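Local coordinates for protein N-acetylneuraminate lyase (Fusobacterium nucleatum subsp. nucleatum ATCC 25586, PDB 5ZKA) that belongs to the dihydrodipicolinate synthetase family of enzymes, built on a TIM-barrel fold, at residues G182-Y185 with L186-R189; V158-L162 with S163-E167. All coordinates share one frame; numbering follows the deposited sequence.

Interaction 1 (G182-Y185 with L186-R189); sequences GDFY and LLER
Asp183 caps the helix that starts at Phe184: its OD1 accepts from Leu186 N at 3.0 Å, in an almost straight bond (N-H...O angle 176°) from above the carboxylate plane, and more weakly from Tyr185 N. CG of Asp183 stands anti to its own backbone N (chi1 -179°), which brings the short carboxylate over amides with no helical carbonyl before them; a negative group probably suits this end, where the helix dipole would be positive. Behind the cap the i to i+4 bonds begin, Leu187 N to Asp183 O at 3.0 Å and Arg189 N to Tyr185 O at 2.9 Å. NE and NH2 of Arg189 grip Glu188 side-on, one carboxylate oxygen each, with NE 2.8 Å from OE1, a salt bridge between sequence neighbours. This is the N-terminal turn of helix 184-193, which follows strand 174-176 in the barrel. Glu188 also hydrogen-bonds to polar side chains of a neighbouring subunit, and Arg189 NH1 forms salt bridges with acidic ones there. Arg189, bent at chi2 and chi3, lays its CG over one face of the Tyr185 ring, 4.1 Å from the centroid, as a CH-pi contact, with guanidinium and ring planes 14° apart. On the buried side, Phe184 CD2 meets Leu187 CD2 at 3.9 Å, side chains pointing the same way; Phe203 and helix 207-212 pack there, as does an aromatic side chain of the neighbouring subunit.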
# COMPACT_ATOMS: atom_id res chain seq x y z
N GLY A 182 -0.09 0.17 6.39
CA GLY A 182 0.20 0.05 4.98
C GLY A 182 -1.03 0.03 4.08
O GLY A 182 -1.01 -0.58 3.01
N ASP A 183 -2.10 0.69 4.52
CA ASP A 183 -3.38 0.73 3.81
C ASP A 183 -3.42 2.01 2.98
O ASP A 183 -3.79 3.08 3.47
CB ASP A 183 -4.54 0.65 4.81
CG ASP A 183 -5.90 0.65 4.13
OD1 ASP A 183 -5.97 0.91 2.91
OD2 ASP A 183 -6.92 0.39 4.83
N PHE A 184 -3.06 1.89 1.69
CA PHE A 184 -2.98 3.08 0.85
C PHE A 184 -4.33 3.54 0.31
O PHE A 184 -4.42 4.66 -0.20
CB PHE A 184 -1.97 2.85 -0.30
CG PHE A 184 -0.54 2.94 0.15
CD1 PHE A 184 0.02 1.95 0.93
CD2 PHE A 184 0.23 4.04 -0.20
CE1 PHE A 184 1.34 2.04 1.36
CE2 PHE A 184 1.55 4.14 0.24
CZ PHE A 184 2.10 3.15 1.02
N TYR A 185 -5.38 2.73 0.44
CA TYR A 185 -6.71 3.27 0.19
C TYR A 185 -7.11 4.22 1.32
O TYR A 185 -7.53 5.37 1.08
CB TYR A 185 -7.72 2.12 0.05
CG TYR A 185 -9.16 2.54 -0.13
CD1 TYR A 185 -9.51 3.60 -0.97
CD2 TYR A 185 -10.17 1.87 0.53
CE1 TYR A 185 -10.86 3.98 -1.14
CE2 TYR A 185 -11.52 2.23 0.37
CZ TYR A 185 -11.85 3.28 -0.46
OH TYR A 185 -13.18 3.64 -0.61
N LEU A 186 -6.96 3.77 2.56
CA LEU A 186 -7.25 4.66 3.69
C LEU A 186 -6.37 5.91 3.64
O LEU A 186 -6.84 7.01 3.96
CB LEU A 186 -7.06 3.90 5.00
CG LEU A 186 -7.29 4.69 6.29
CD1 LEU A 186 -8.76 5.08 6.43
CD2 LEU A 186 -6.82 3.88 7.49
N LEU A 187 -5.10 5.76 3.23
CA LEU A 187 -4.22 6.93 3.16
C LEU A 187 -4.77 7.95 2.18
O LEU A 187 -4.81 9.15 2.48
CB LEU A 187 -2.80 6.51 2.76
CG LEU A 187 -1.78 7.64 2.54
CD1 LEU A 187 -1.69 8.56 3.77
CD2 LEU A 187 -0.40 7.10 2.14
N GLU A 188 -5.23 7.50 1.01
CA GLU A 188 -5.81 8.43 0.05
C GLU A 188 -7.11 9.04 0.57
O GLU A 188 -7.39 10.22 0.33
CB GLU A 188 -6.04 7.70 -1.29
CG GLU A 188 -6.72 8.54 -2.38
CD GLU A 188 -8.23 8.65 -2.20
OE1 GLU A 188 -8.84 7.68 -1.71
OE2 GLU A 188 -8.81 9.72 -2.52
N ARG A 189 -7.93 8.26 1.29
CA ARG A 189 -9.20 8.79 1.81
C ARG A 189 -8.96 9.84 2.88
O ARG A 189 -9.67 10.86 2.93
CB ARG A 189 -10.06 7.66 2.37
CG ARG A 189 -10.62 6.68 1.33
CD ARG A 189 -11.83 7.27 0.59
NE ARG A 189 -11.40 8.08 -0.54
CZ ARG A 189 -12.19 8.93 -1.18
NH1 ARG A 189 -13.46 9.08 -0.80
NH2 ARG A 189 -11.72 9.64 -2.19

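Interaction 2 (V158-L162 with S163-E167); sequences VNMSL and SQFGE
Met160 and Phe165 form the tightly packed half of this turn into helix 162-169. The methionine CG sits above the centre of one face of the ring, 3.9 Å from the centroid, a CH-pi contact, and SD follows over that face at 4.5 Å to make it a Met-aromatic pair as well. The CG-SD bond runs across the ring with a slight rise before CE turns off it, a placing that suits the polarisable sulfur, while Met160 CB touches Phe165 CE2 at 3.8 Å. Both residues are buried: Phe129 of helix 129-143 packs on Met160, and Val190 and Phe194 pack on Phe165.

The polar side is more accessible to solvent and centres on Ser161, the N-cap residue. Gln164 turns back toward the chain before the helix: with CG anti to its carbonyl carbon (chi1 -68°) and an extended chain beyond, it brings OE1 to 2.9 Å from Ser161 N, in a nearly straight bond whose donor is tilted 34° from the amide's carbonyl plane. Ser161 OG lies 3.0 Å from Gln164 N and 3.0 Å from Ser163 OG, on the exposed surface. Phe165 N to Ser161 O, at 3.0 Å, starts the regular helical bonding. The Gln164 bond is the N3-to-N-cap half of a capping box, so directional polar bonding ties the incoming loop to the first turn on one flank and dispersion on the other.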
# COMPACT_ATOMS: atom_id res chain seq x y z
N VAL A 158 -4.61 -1.17 17.11
CA VAL A 158 -5.69 -0.18 17.09
C VAL A 158 -5.88 0.28 15.65
O VAL A 158 -5.01 0.97 15.10
CB VAL A 158 -5.40 1.00 18.03
CG1 VAL A 158 -6.41 2.12 17.79
CG2 VAL A 158 -5.41 0.55 19.49
N ASN A 159 -7.01 -0.07 15.05
CA ASN A 159 -7.32 0.26 13.66
C ASN A 159 -8.38 1.36 13.63
O ASN A 159 -9.52 1.14 14.05
CB ASN A 159 -7.79 -0.98 12.90
CG ASN A 159 -6.67 -1.97 12.65
OD1 ASN A 159 -6.62 -3.05 13.25
ND2 ASN A 159 -5.73 -1.60 11.78
N MET A 160 -8.00 2.53 13.12
CA MET A 160 -8.83 3.73 13.18
C MET A 160 -9.53 3.94 11.84
O MET A 160 -8.88 3.90 10.78
CB MET A 160 -7.97 4.95 13.52
CG MET A 160 -8.76 6.19 13.84
SD MET A 160 -8.09 7.00 15.31
CE MET A 160 -8.33 5.72 16.53
N SER A 161 -10.84 4.17 11.89
CA SER A 161 -11.67 4.38 10.72
C SER A 161 -11.58 5.83 10.23
O SER A 161 -11.12 6.73 10.94
CB SER A 161 -13.12 4.04 11.04
OG SER A 161 -13.83 5.19 11.48
N LEU A 162 -12.06 6.04 9.00
CA LEU A 162 -12.05 7.38 8.43
C LEU A 162 -12.92 8.34 9.23
O LEU A 162 -12.52 9.49 9.48
CB LEU A 162 -12.49 7.33 6.97
CG LEU A 162 -12.53 8.63 6.17
CD1 LEU A 162 -11.14 9.27 6.07
CD2 LEU A 162 -13.09 8.33 4.78
N SER A 163 -14.11 7.90 9.65
CA SER A 163 -14.96 8.77 10.46
C SER A 163 -14.37 9.03 11.84
O SER A 163 -14.61 10.08 12.44
CB SER A 163 -16.35 8.16 10.61
OG SER A 163 -16.27 6.87 11.20
N GLN A 164 -13.60 8.07 12.36
CA GLN A 164 -12.93 8.29 13.64
C GLN A 164 -11.83 9.34 13.51
O GLN A 164 -11.70 10.22 14.38
CB GLN A 164 -12.40 6.96 14.16
CG GLN A 164 -13.55 6.01 14.56
CD GLN A 164 -13.07 4.64 14.98
OE1 GLN A 164 -11.99 4.19 14.60
NE2 GLN A 164 -13.88 3.96 15.79
N PHE A 165 -11.03 9.29 12.43
CA PHE A 165 -10.08 10.38 12.19
C PHE A 165 -10.80 11.72 12.11
O PHE A 165 -10.32 12.72 12.65
CB PHE A 165 -9.29 10.14 10.90
CG PHE A 165 -8.09 9.25 11.07
CD1 PHE A 165 -7.01 9.64 11.85
CD2 PHE A 165 -8.05 8.00 10.45
CE1 PHE A 165 -5.90 8.81 12.00
CE2 PHE A 165 -6.94 7.17 10.59
CZ PHE A 165 -5.86 7.58 11.38
N GLY A 166 -11.96 11.75 11.45
CA GLY A 166 -12.73 12.99 11.38
C GLY A 166 -13.11 13.53 12.74
O GLY A 166 -13.07 14.75 12.96
N GLU A 167 -13.49 12.65 13.67
CA GLU A 167 -13.83 13.11 15.02
C GLU A 167 -12.63 13.75 15.70
O GLU A 167 -12.74 14.83 16.29
CB GLU A 167 -14.37 11.95 15.85
CG GLU A 167 -15.79 11.53 15.50
CD GLU A 167 -16.40 10.63 16.57
OE1 GLU A 167 -16.40 11.03 17.75
OE2 GLU A 167 -16.87 9.52 16.23

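In the fold
Interaction 2 comes first along the chain and closes before interaction 1 opens; their centres lie 12 Å apart, and each is the N-terminal turn of a helix. Helix 162-169 follows strand 147-150, with the short helix 153-156 between, and leads to strand 174-176, after which comes helix 184-193. The two are therefore successive parts of the beta/alpha layout of the TIM barrel, beside neighbouring parallel strands. They also touch: Leu162 CD1 packs on Arg189 O at 3.8 Å, and Leu186 CD2 on Met160 O at 3.9 Å. The leucines thus join the two helix starts on the outer layer of the barrel, where both also meet a neighbouring subunit.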